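Local coordinates for protein ketol-acid reductoisomerase (PDB 4XDY) that catalyses the magnesium-dependent, NADH-linked alkyl migration and reduction of (S)-2-acetolactate to (R)-2,3-dihydroxyisovalerate in branched-chain amino acid biosynthesis, at residues Y299-G302 with I303-L306; E281-K284 with R285-G289; E140-K143 with A144-E147; Q190-Y193 with E194-G198. All coordinates share one frame; numbering follows the deposited sequence.

Interaction 1: Y299-G302 with I303-L306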
loop_
_atom_site.group_PDB
_atom_site.type_symbol
_atom_site.label_atom_id
_atom_site.label_comp_id
_atom_site.label_asym_id
_atom_site.label_seq_id
_atom_site.Cartn_x
_atom_site.Cartn_y
_atom_site.Cartn_z
ATOM N N TYR A 299 -16.492 -7.228 -23.576
ATOM C CA TYR A 299 -16.551 -8.669 -23.460
ATOM C C TYR A 299 -17.127 -9.319 -24.723
ATOM O O TYR A 299 -16.589 -10.307 -25.172
ATOM C CB TYR A 299 -17.406 -9.050 -22.211
ATOM C CG TYR A 299 -17.730 -10.557 -22.216
ATOM C CD1 TYR A 299 -16.738 -11.461 -22.022
ATOM C CD2 TYR A 299 -19.044 -11.003 -22.397
ATOM C CE1 TYR A 299 -17.004 -12.836 -22.046
ATOM C CE2 TYR A 299 -19.325 -12.347 -22.437
ATOM C CZ TYR A 299 -18.301 -13.245 -22.248
ATOM O OH TYR A 299 -18.588 -14.580 -22.251
ATOM N N LYS A 300 -18.230 -8.794 -25.195
ATOM C CA LYS A 300 -18.924 -9.322 -26.455
ATOM C C LYS A 300 -18.013 -9.313 -27.644
ATOM O O LYS A 300 -18.077 -10.215 -28.460
ATOM C CB LYS A 300 -20.137 -8.470 -26.769
ATOM C CG LYS A 300 -21.268 -8.817 -25.837
ATOM C CD LYS A 300 -22.536 -8.050 -26.223
ATOM C CE LYS A 300 -23.722 -8.675 -25.494
ATOM N NZ LYS A 300 -24.798 -7.688 -25.211
ATOM N N ARG A 301 -17.113 -8.326 -27.704
ATOM C CA ARG A 301 -16.084 -8.195 -28.729
ATOM C C ARG A 301 -14.855 -9.064 -28.564
ATOM O O ARG A 301 -14.011 -9.046 -29.428
ATOM C CB ARG A 301 -15.652 -6.679 -28.665
ATOM C CG ARG A 301 -15.012 -6.082 -29.828
ATOM C CD ARG A 301 -14.772 -4.629 -29.513
ATOM N NE ARG A 301 -15.924 -3.884 -29.817
ATOM C CZ ARG A 301 -16.075 -3.138 -30.937
ATOM N NH1 ARG A 301 -15.131 -3.017 -31.866
ATOM N NH2 ARG A 301 -17.214 -2.486 -31.114
ATOM N N GLY A 302 -14.715 -9.886 -27.498
ATOM C CA GLY A 302 -13.537 -10.708 -27.257
ATOM C C GLY A 302 -12.394 -10.034 -26.492
ATOM O O GLY A 302 -11.198 -10.360 -26.646
ATOM N N ILE A 303 -12.803 -9.053 -25.693
ATOM C CA ILE A 303 -11.865 -8.310 -24.782
ATOM C C ILE A 303 -10.561 -7.798 -25.451
ATOM O O ILE A 303 -9.488 -7.890 -24.902
ATOM C CB ILE A 303 -11.596 -9.038 -23.436
ATOM C CG1 ILE A 303 -10.869 -10.356 -23.573
ATOM C CG2 ILE A 303 -12.931 -9.227 -22.701
ATOM C CD1 ILE A 303 -10.129 -10.780 -22.325
ATOM N N PRO A 304 -10.665 -7.300 -26.670
ATOM C CA PRO A 304 -9.379 -6.890 -27.311
ATOM C C PRO A 304 -8.582 -5.769 -26.592
ATOM O O PRO A 304 -7.348 -5.781 -26.619
ATOM C CB PRO A 304 -9.853 -6.373 -28.673
ATOM C CG PRO A 304 -11.253 -5.907 -28.452
ATOM C CD PRO A 304 -11.822 -6.931 -27.480
ATOM N N PHE A 305 -9.290 -4.828 -25.973
ATOM C CA PHE A 305 -8.612 -3.761 -25.206
ATOM C C PHE A 305 -7.938 -4.313 -23.967
ATOM O O PHE A 305 -6.800 -3.977 -23.666
ATOM C CB PHE A 305 -9.586 -2.636 -24.859
ATOM C CG PHE A 305 -8.993 -1.579 -23.954
ATOM C CD1 PHE A 305 -8.188 -0.582 -24.471
ATOM C CD2 PHE A 305 -9.184 -1.605 -22.587
ATOM C CE1 PHE A 305 -7.596 0.377 -23.663
ATOM C CE2 PHE A 305 -8.644 -0.580 -21.785
ATOM C CZ PHE A 305 -7.839 0.379 -22.317
ATOM N N LEU A 306 -8.630 -5.231 -23.251
ATOM C CA LEU A 306 -8.028 -5.812 -22.097
ATOM C C LEU A 306 -6.824 -6.684 -22.482
ATOM O O LEU A 306 -5.821 -6.629 -21.845
ATOM C CB LEU A 306 -9.120 -6.561 -21.257
ATOM C CG LEU A 306 -8.750 -7.261 -19.962
ATOM C CD1 LEU A 306 -8.095 -6.244 -19.031
ATOM C CD2 LEU A 306 -10.067 -7.862 -19.418
#
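I303 turns CG1 in between its own backbone N and carbonyl carbon (chi1 65°), which sends CG2 back along the chain to Y299, while R301 carries CG anti to its N (chi1 -158°) and its CD toward the ring of P304. The turn between is a Schellman motif: helix 290-300 ends at G302, whose positive phi (87°) takes the chain out of helical geometry, and helix 304-315 starts directly after I303 at the N-cap position. G302 N donates to Y299 O at 3.0 Å, holding the last turn closed; with this backbone a side chain on G302 would run into the carbonyl oxygen before it. Toward Y299, I303 CG2 sits 3.7 Å from Y299 CA and approaches the edge of the tyrosine ring, near its plane, with CD1 4.5 Å away. The R301 and P304 side chains cross at about a right angle, R301 CD 3.9 Å from P304 CG, before the guanidinium leads off. P304 opens the second helix, where a missing N-H costs no helical bond; the amides of F305 (weakly) and L306 instead reach OE2 of E298, a side chain of the preceding helix. The Y299 ring rests on E88 and V89, residues that bind NAD, and F305 and L306 pack on W264 and E260 of the second subunit. I303 CG1 lies 3.1 Å from G302 O.

Interaction 2: E281-K284 with R285-G289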
loop_
_atom_site.group_PDB
_atom_site.type_symbol
_atom_site.label_atom_id
_atom_site.label_comp_id
_atom_site.label_asym_id
_atom_site.label_seq_id
_atom_site.Cartn_x
_atom_site.Cartn_y
_atom_site.Cartn_z
ATOM N N GLU A 281 -16.586 12.702 -12.902
ATOM C CA GLU A 281 -17.040 12.272 -14.225
ATOM C C GLU A 281 -17.059 10.741 -14.356
ATOM O O GLU A 281 -18.004 10.160 -14.928
ATOM C CB GLU A 281 -16.229 12.925 -15.377
ATOM C CG GLU A 281 -16.433 14.456 -15.389
ATOM C CD GLU A 281 -15.373 15.305 -16.167
ATOM O OE1 GLU A 281 -14.505 14.720 -16.865
ATOM O OE2 GLU A 281 -15.404 16.570 -16.033
ATOM N N ALA A 282 -16.020 10.088 -13.844
ATOM C CA ALA A 282 -15.942 8.623 -13.850
ATOM C C ALA A 282 -17.087 7.998 -12.977
ATOM O O ALA A 282 -17.735 6.973 -13.352
ATOM C CB ALA A 282 -14.562 8.129 -13.404
ATOM N N LEU A 283 -17.335 8.613 -11.832
ATOM C CA LEU A 283 -18.422 8.138 -10.966
ATOM C C LEU A 283 -19.760 8.267 -11.698
ATOM O O LEU A 283 -20.625 7.369 -11.595
ATOM C CB LEU A 283 -18.480 8.938 -9.670
ATOM C CG LEU A 283 -19.577 8.541 -8.669
ATOM C CD1 LEU A 283 -19.512 7.031 -8.328
ATOM C CD2 LEU A 283 -19.585 9.405 -7.413
ATOM N N LYS A 284 -19.938 9.347 -12.456
ATOM C CA LYS A 284 -21.226 9.544 -13.173
ATOM C C LYS A 284 -21.407 8.442 -14.217
ATOM O O LYS A 284 -22.516 7.904 -14.381
ATOM C CB LYS A 284 -21.213 10.895 -13.897
ATOM C CG LYS A 284 -22.438 11.144 -14.773
ATOM C CD LYS A 284 -22.193 12.458 -15.546
ATOM C CE LYS A 284 -23.382 12.894 -16.406
ATOM N NZ LYS A 284 -23.342 14.376 -16.640
ATOM N N ARG A 285 -20.325 8.064 -14.903
ATOM C CA ARG A 285 -20.443 6.999 -15.886
ATOM C C ARG A 285 -20.654 5.651 -15.271
ATOM O O ARG A 285 -21.191 4.766 -15.885
ATOM C CB ARG A 285 -19.252 6.989 -16.833
ATOM C CG ARG A 285 -19.082 8.314 -17.608
ATOM C CD ARG A 285 -17.867 8.222 -18.536
ATOM N NE ARG A 285 -18.343 7.638 -19.785
ATOM C CZ ARG A 285 -18.168 6.396 -20.210
ATOM N NH1 ARG A 285 -17.419 5.492 -19.563
ATOM N NH2 ARG A 285 -18.743 6.089 -21.367
ATOM N N VAL A 286 -20.201 5.476 -14.037
ATOM C CA VAL A 286 -20.515 4.269 -13.330
ATOM C C VAL A 286 -22.032 4.244 -12.940
ATOM O O VAL A 286 -22.679 3.194 -13.086
ATOM C CB VAL A 286 -19.626 4.228 -12.080
ATOM C CG1 VAL A 286 -20.203 3.438 -10.955
ATOM C CG2 VAL A 286 -18.253 3.708 -12.462
ATOM N N GLU A 287 -22.510 5.360 -12.368
ATOM C CA GLU A 287 -23.885 5.435 -11.835
ATOM C C GLU A 287 -24.921 5.354 -12.990
ATOM O O GLU A 287 -26.048 4.904 -12.728
ATOM C CB GLU A 287 -24.062 6.681 -11.021
ATOM C CG GLU A 287 -23.280 6.608 -9.697
ATOM C CD GLU A 287 -23.391 7.873 -8.836
ATOM O OE1 GLU A 287 -23.642 8.909 -9.412
ATOM O OE2 GLU A 287 -23.237 7.850 -7.596
ATOM N N ASN A 288 -24.581 5.806 -14.197
ATOM C CA ASN A 288 -25.624 5.974 -15.260
ATOM C C ASN A 288 -25.635 4.864 -16.305
ATOM O O ASN A 288 -26.404 4.897 -17.244
ATOM C CB ASN A 288 -25.509 7.360 -15.898
ATOM C CG ASN A 288 -24.317 7.479 -16.833
ATOM O OD1 ASN A 288 -23.596 6.511 -17.175
ATOM N ND2 ASN A 288 -24.125 8.701 -17.290
ATOM N N GLY A 289 -24.837 3.822 -16.092
ATOM C CA GLY A 289 -24.838 2.672 -16.933
ATOM C C GLY A 289 -23.881 2.756 -18.158
ATOM O O GLY A 289 -23.654 1.756 -18.772
#
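E287 lays its carboxylate against L283, one turn earlier in the same helix: E287 CD is 3.9 Å from L283 CG, and E287 OE2 approaches L283 CD1 equally closely. With CG anti to its carbonyl carbon (chi1 -70°) and the chain extended beyond it, E287 runs back over this leucine, and OE2 goes on to bond Y223 OH of the second subunit. An alanine in place of E287 is likely to leave that tyrosine hydroxyl without its carboxylate mate and to strip the cover from L283 CG. Beside this pair, V286 CG2 leans on A282 O at 3.4 Å. Beneath the side chains run the i to i+4 bonds of an alpha helix, among them E287 N to L283 O at 2.9 Å. The last of them is the most bent: N288 N reaches K284 O at 2.9 Å with an N-H...O angle of 133°, as the helix runs out. Here N288 CG, set between its own N and carbonyl carbon (chi1 74°), stands 3.1 Å from K284 O, and ND2 comes to 3.9 Å from K284 CG. OD1 meanwhile accepts the amide of E290, an Asx turn that leads across G289 into helix 290-300. In the conformer described, R285 makes salt bridges to E290 and E294 of that next helix; a second conformer is also modelled. Helix 273-287 lies against helix 188-203, where A282 meets C201, L283 meets F197 and V286 meets Y193 and Q200; A282 and L283 also touch I270 and A221 of the second subunit.

Interaction 3: E140-K143 with A144-E147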
loop_
_atom_site.group_PDB
_atom_site.type_symbol
_atom_site.label_atom_id
_atom_site.label_comp_id
_atom_site.label_asym_id
_atom_site.label_seq_id
_atom_site.Cartn_x
_atom_site.Cartn_y
_atom_site.Cartn_z
ATOM N N GLU A 140 -5.905 -11.768 -0.092
ATOM C CA GLU A 140 -5.581 -11.017 1.128
ATOM C C GLU A 140 -6.728 -11.208 2.161
ATOM O O GLU A 140 -6.475 -11.251 3.337
ATOM C CB GLU A 140 -5.357 -9.541 0.791
ATOM C CG GLU A 140 -4.279 -9.351 -0.288
ATOM C CD GLU A 140 -3.089 -10.278 -0.105
ATOM O OE1 GLU A 140 -2.340 -10.002 0.855
ATOM O OE2 GLU A 140 -2.880 -11.241 -0.927
ATOM N N GLU A 141 -7.917 -11.449 1.658
ATOM C CA GLU A 141 -9.106 -11.876 2.431
ATOM C C GLU A 141 -8.854 -13.208 3.145
ATOM O O GLU A 141 -9.089 -13.344 4.381
ATOM C CB GLU A 141 -10.299 -11.995 1.490
ATOM C CG GLU A 141 -11.561 -12.576 2.096
ATOM C CD GLU A 141 -12.642 -12.809 1.062
ATOM O OE1 GLU A 141 -12.487 -12.324 -0.082
ATOM O OE2 GLU A 141 -13.643 -13.490 1.384
ATOM N N ARG A 142 -8.296 -14.168 2.416
ATOM C CA ARG A 142 -7.979 -15.427 3.013
ATOM C C ARG A 142 -6.892 -15.343 4.088
ATOM O O ARG A 142 -7.066 -15.855 5.172
ATOM C CB ARG A 142 -7.592 -16.431 1.922
ATOM C CG ARG A 142 -7.116 -17.778 2.517
ATOM C CD ARG A 142 -8.281 -18.454 3.235
ATOM N NE ARG A 142 -7.942 -19.864 3.542
ATOM C CZ ARG A 142 -8.509 -20.585 4.514
ATOM N NH1 ARG A 142 -9.374 -20.036 5.337
ATOM N NH2 ARG A 142 -8.118 -21.849 4.709
ATOM N N LYS A 143 -5.863 -14.550 3.828
ATOM C CA LYS A 143 -4.819 -14.275 4.763
ATOM C C LYS A 143 -5.317 -13.630 6.003
ATOM O O LYS A 143 -4.904 -14.032 7.133
ATOM C CB LYS A 143 -3.745 -13.396 4.154
ATOM C CG LYS A 143 -2.776 -14.122 3.240
ATOM C CD LYS A 143 -1.679 -13.160 2.768
ATOM C CE LYS A 143 -0.712 -12.839 3.907
ATOM N NZ LYS A 143 -1.111 -11.729 4.805
ATOM N N ALA A 144 -6.179 -12.613 5.841
ATOM C CA ALA A 144 -6.751 -11.967 7.016
ATOM C C ALA A 144 -7.485 -12.982 7.906
ATOM O O ALA A 144 -7.363 -12.938 9.166
ATOM C CB ALA A 144 -7.702 -10.805 6.609
ATOM N N TYR A 145 -8.248 -13.878 7.283
ATOM C CA TYR A 145 -9.012 -14.853 8.036
ATOM C C TYR A 145 -8.044 -15.792 8.803
ATOM O O TYR A 145 -8.207 -16.015 10.007
ATOM C CB TYR A 145 -9.875 -15.661 7.075
ATOM C CG TYR A 145 -10.653 -16.777 7.703
ATOM C CD1 TYR A 145 -10.031 -17.977 8.036
ATOM C CD2 TYR A 145 -11.971 -16.646 7.999
ATOM C CE1 TYR A 145 -10.742 -19.021 8.662
ATOM C CE2 TYR A 145 -12.690 -17.663 8.609
ATOM C CZ TYR A 145 -12.049 -18.878 8.906
ATOM O OH TYR A 145 -12.786 -19.911 9.489
ATOM N N LEU A 146 -6.994 -16.212 8.120
ATOM C CA LEU A 146 -6.012 -17.151 8.723
ATOM C C LEU A 146 -5.237 -16.451 9.821
ATOM O O LEU A 146 -4.808 -17.096 10.763
ATOM C CB LEU A 146 -5.070 -17.672 7.671
ATOM C CG LEU A 146 -5.768 -18.706 6.735
ATOM C CD1 LEU A 146 -4.775 -19.112 5.661
ATOM C CD2 LEU A 146 -6.328 -19.925 7.505
ATOM N N GLU A 147 -5.082 -15.126 9.719
ATOM C CA GLU A 147 -4.438 -14.351 10.761
ATOM C C GLU A 147 -5.282 -13.992 11.973
ATOM O O GLU A 147 -4.770 -13.303 12.846
ATOM C CB GLU A 147 -3.834 -13.072 10.168
ATOM C CG GLU A 147 -2.536 -13.356 9.408
ATOM C CD GLU A 147 -2.136 -12.233 8.469
ATOM O OE1 GLU A 147 -2.818 -11.181 8.482
ATOM O OE2 GLU A 147 -1.173 -12.407 7.704
#
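K143 O takes the amide of E147 at 2.8 Å, the shortest hydrogen bond here, at the end of helix 138-146. The same two residues are tied again by their side chains, which lie alongside each other and point the same way: K143 NZ forms a salt bridge with E147 OE2 at 3.0 Å, meeting it on the syn side but 34° out of the carboxylate plane. K143 gets there by folding its chain at both outer torsions, whereas E147 is extended beyond CG. One step round the helix, R142 bends at chi2 (66°) and lays its guanidinium against the Y145 and L146 side chains of the following turn. L146 CD2 covers one face of it, 3.6 Å above the plane and toward the rim. NH1 comes obliquely to the Y145 ring, 3.5 Å from CD1, the two planes 34° apart. The polar ends are held from outside: R142 NH2 by a salt bridge to D37, Y145 OH by S38 OG, and E141 OE1 by Q27, which binds NAD. Backbone bonds such as A144 N to E140 O, 2.9 Å, keep the spacing regular. Within the Rossmann domain the helix packs on helix 26-37, with E141 against Q31, R142 against N33 and Y145 against C34; the Y145 ring also stacks on that of H177, in the loop between helix 165-175 and strand 183-185.

Interaction 4: Q190-Y193 with E194-G198. With MG (magnesium ion), chain D; MG (magnesium ion), chain C; HIO (N-hydroxy-N-isopropyloxamic acid), chain H.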
loop_
_atom_site.group_PDB
_atom_site.type_symbol
_atom_site.label_atom_id
_atom_site.label_comp_id
_atom_site.label_asym_id
_atom_site.label_seq_id
_atom_site.Cartn_x
_atom_site.Cartn_y
_atom_site.Cartn_z
ATOM N N GLN A 190 -25.773 0.651 -4.553
ATOM C CA GLN A 190 -24.708 1.344 -3.869
ATOM C C GLN A 190 -23.374 0.657 -3.912
ATOM O O GLN A 190 -22.369 1.299 -4.145
ATOM C CB GLN A 190 -25.004 1.659 -2.411
ATOM C CG GLN A 190 -26.081 2.683 -2.128
ATOM C CD GLN A 190 -26.215 2.743 -0.617
ATOM O OE1 GLN A 190 -26.868 1.890 -0.032
ATOM N NE2 GLN A 190 -25.462 3.642 0.013
ATOM N N GLU A 191 -23.361 -0.621 -3.589
ATOM C CA GLU A 191 -22.149 -1.423 -3.709
ATOM C C GLU A 191 -21.574 -1.367 -5.092
ATOM O O GLU A 191 -20.377 -1.123 -5.241
ATOM C CB GLU A 191 -22.353 -2.876 -3.340
ATOM C CG GLU A 191 -21.017 -3.605 -3.152
ATOM C CD GLU A 191 -20.365 -4.186 -4.434
ATOM O OE1 GLU A 191 -21.056 -4.344 -5.449
ATOM O OE2 GLU A 191 -19.163 -4.438 -4.302
ATOM N N THR A 192 -22.428 -1.481 -6.111
ATOM C CA THR A 192 -21.956 -1.609 -7.444
ATOM C C THR A 192 -21.199 -0.343 -7.810
ATOM O O THR A 192 -20.090 -0.362 -8.357
ATOM C CB THR A 192 -23.113 -1.801 -8.422
ATOM O OG1 THR A 192 -23.819 -3.035 -8.097
ATOM C CG2 THR A 192 -22.570 -1.872 -9.824
ATOM N N TYR A 193 -21.806 0.801 -7.494
ATOM C CA TYR A 193 -21.210 2.052 -7.926
ATOM C C TYR A 193 -19.970 2.422 -7.183
ATOM O O TYR A 193 -18.963 2.840 -7.812
ATOM C CB TYR A 193 -22.238 3.198 -7.809
ATOM C CG TYR A 193 -23.561 2.979 -8.496
ATOM C CD1 TYR A 193 -23.673 2.272 -9.681
ATOM C CD2 TYR A 193 -24.717 3.559 -7.966
ATOM C CE1 TYR A 193 -24.904 2.072 -10.311
ATOM C CE2 TYR A 193 -25.957 3.379 -8.592
ATOM C CZ TYR A 193 -26.061 2.674 -9.772
ATOM O OH TYR A 193 -27.259 2.490 -10.398
ATOM N N GLU A 194 -19.964 2.244 -5.885
ATOM C CA GLU A 194 -18.785 2.615 -5.065
ATOM C C GLU A 194 -17.617 1.703 -5.438
ATOM O O GLU A 194 -16.477 2.130 -5.484
ATOM C CB GLU A 194 -19.079 2.588 -3.579
ATOM C CG GLU A 194 -19.371 1.241 -2.963
ATOM C CD GLU A 194 -18.151 0.414 -2.682
ATOM O OE1 GLU A 194 -18.315 -0.827 -2.524
ATOM O OE2 GLU A 194 -17.018 1.005 -2.490
ATOM N N ASP A 195 -17.951 0.440 -5.680
ATOM C CA ASP A 195 -16.927 -0.602 -5.971
ATOM C C ASP A 195 -16.231 -0.305 -7.304
ATOM O O ASP A 195 -15.020 -0.308 -7.385
ATOM C CB ASP A 195 -17.567 -1.971 -6.006
ATOM C CG ASP A 195 -16.521 -3.075 -6.126
ATOM O OD1 ASP A 195 -15.871 -3.360 -5.102
ATOM O OD2 ASP A 195 -16.330 -3.529 -7.281
ATOM N N LEU A 196 -17.030 -0.085 -8.310
ATOM C CA LEU A 196 -16.539 0.266 -9.637
ATOM C C LEU A 196 -15.711 1.538 -9.577
ATOM O O LEU A 196 -14.582 1.572 -10.057
ATOM C CB LEU A 196 -17.667 0.392 -10.593
ATOM C CG LEU A 196 -18.394 -0.885 -11.034
ATOM C CD1 LEU A 196 -19.526 -0.527 -11.957
ATOM C CD2 LEU A 196 -17.506 -1.883 -11.778
ATOM N N PHE A 197 -16.242 2.551 -8.872
ATOM C CA PHE A 197 -15.481 3.790 -8.715
ATOM C C PHE A 197 -14.139 3.579 -8.056
ATOM O O PHE A 197 -13.104 4.076 -8.538
ATOM C CB PHE A 197 -16.288 4.807 -7.867
ATOM C CG PHE A 197 -15.515 6.026 -7.561
ATOM C CD1 PHE A 197 -15.379 7.006 -8.517
ATOM C CD2 PHE A 197 -14.873 6.175 -6.369
ATOM C CE1 PHE A 197 -14.651 8.175 -8.220
ATOM C CE2 PHE A 197 -14.074 7.308 -6.085
ATOM C CZ PHE A 197 -13.977 8.320 -7.028
ATOM N N GLY A 198 -14.144 2.865 -6.946
ATOM C CA GLY A 198 -12.938 2.668 -6.133
ATOM C C GLY A 198 -11.854 1.946 -6.932
ATOM O O GLY A 198 -10.713 2.339 -6.929
HETATM MG MG MG D . -13.972 -3.913 -4.748
HETATM MG MG MG C . -14.962 -4.827 -8.121
HETATM C C1 HIO H . -12.582 -6.355 -7.889
HETATM O O11 HIO H . -13.528 -6.173 -8.700
HETATM O O12 HIO H . -11.616 -7.182 -7.968
HETATM C C2 HIO H . -12.778 -5.493 -6.642
HETATM O O2 HIO H . -13.922 -5.007 -6.447
HETATM N N3 HIO H . -11.790 -5.139 -5.840
HETATM O O3 HIO H . -12.106 -4.627 -4.507
HETATM C C4 HIO H . -10.406 -5.289 -6.170
HETATM C C41 HIO H . -9.692 -3.958 -5.900
HETATM C C42 HIO H . -9.894 -6.450 -5.324
HETATM O O HOH W 1 -13.374 -2.146 -5.737
HETATM O O HOH W 2 -15.843 -4.722 -9.998
HETATM O O HOH W 3 -16.270 -6.456 -7.559
HETATM O O HOH W 4 -15.040 -5.531 -3.720
HETATM O O HOH W 5 -13.988 -2.807 -2.867
#
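Regular i to i+4 bonds join Q190-Y193 to E194-G198 within helix 188-203, as in E194 N to Q190 O at 3.1 Å, and bring three acidic side chains, E191, E194 and D195, near one another. D195 bridges the two magnesium ions: OD1 binds the ion of chain D at 2.0 Å and OD2 that of chain C at 2.1 Å, with O2 of the bound N-hydroxy-N-isopropyloxamic acid linking both metals. E199, one turn on, also coordinates magnesium. E191 lies alongside D195, OE2 at 3.4 Å from D195 CB, and its OE1 accepts from G113 N and H112 ND1, the histidine predicted as active-site residue. E194 turns CG between its own N and carbonyl carbon (chi1 67°), pressing it to 3.2 Å from Q190 O. That brings E194 OE1 within 4.1 Å of E191 OE2, the carboxylates turned 77° apart. K135 NZ probably offsets this pairing of like charges: it forms salt bridges with both and also bonds D195 OD1, so one lysine grips three carboxylates. An alanine at E194 takes one carboxylate from K135, whose ammonium would probably be freer to shift against E191 and D195. M227 of the second subunit packs on E194. Farther round, T192 and L196 run side by side, T192 CG2 4.0 Å from L196 CD1. E191 and E194 touch L154 of strand 153-157, T192 and Y193 meet C117 of helix 114-117, and Y193, L196 and F197 face helix 273-287.

Interaction 4 carries the metal ligand D195. Interaction 2 packs directly on it, centres 10 Å apart, with V286 CG1 3.4 Å from Y193 O and L283 CB 3.8 Å from F197 CD1; helix 273-287 thus packs against the metal-binding helix, the V286 side chain about 10 Å from a magnesium ion. Interactions 1 and 3 do not touch interaction 4, their nearest atoms about 12 and 11 Å from it. Interaction 1 follows in the same C-terminal domain, its centre 21 Å from that of interaction 2; its Y299 side chain is about 6 Å from the dinucleotide. Interaction 3 belongs to the Rossmann domain, across the chain's centre from interaction 4, and its E141 side chain is likewise about 6 Å from the dinucleotide.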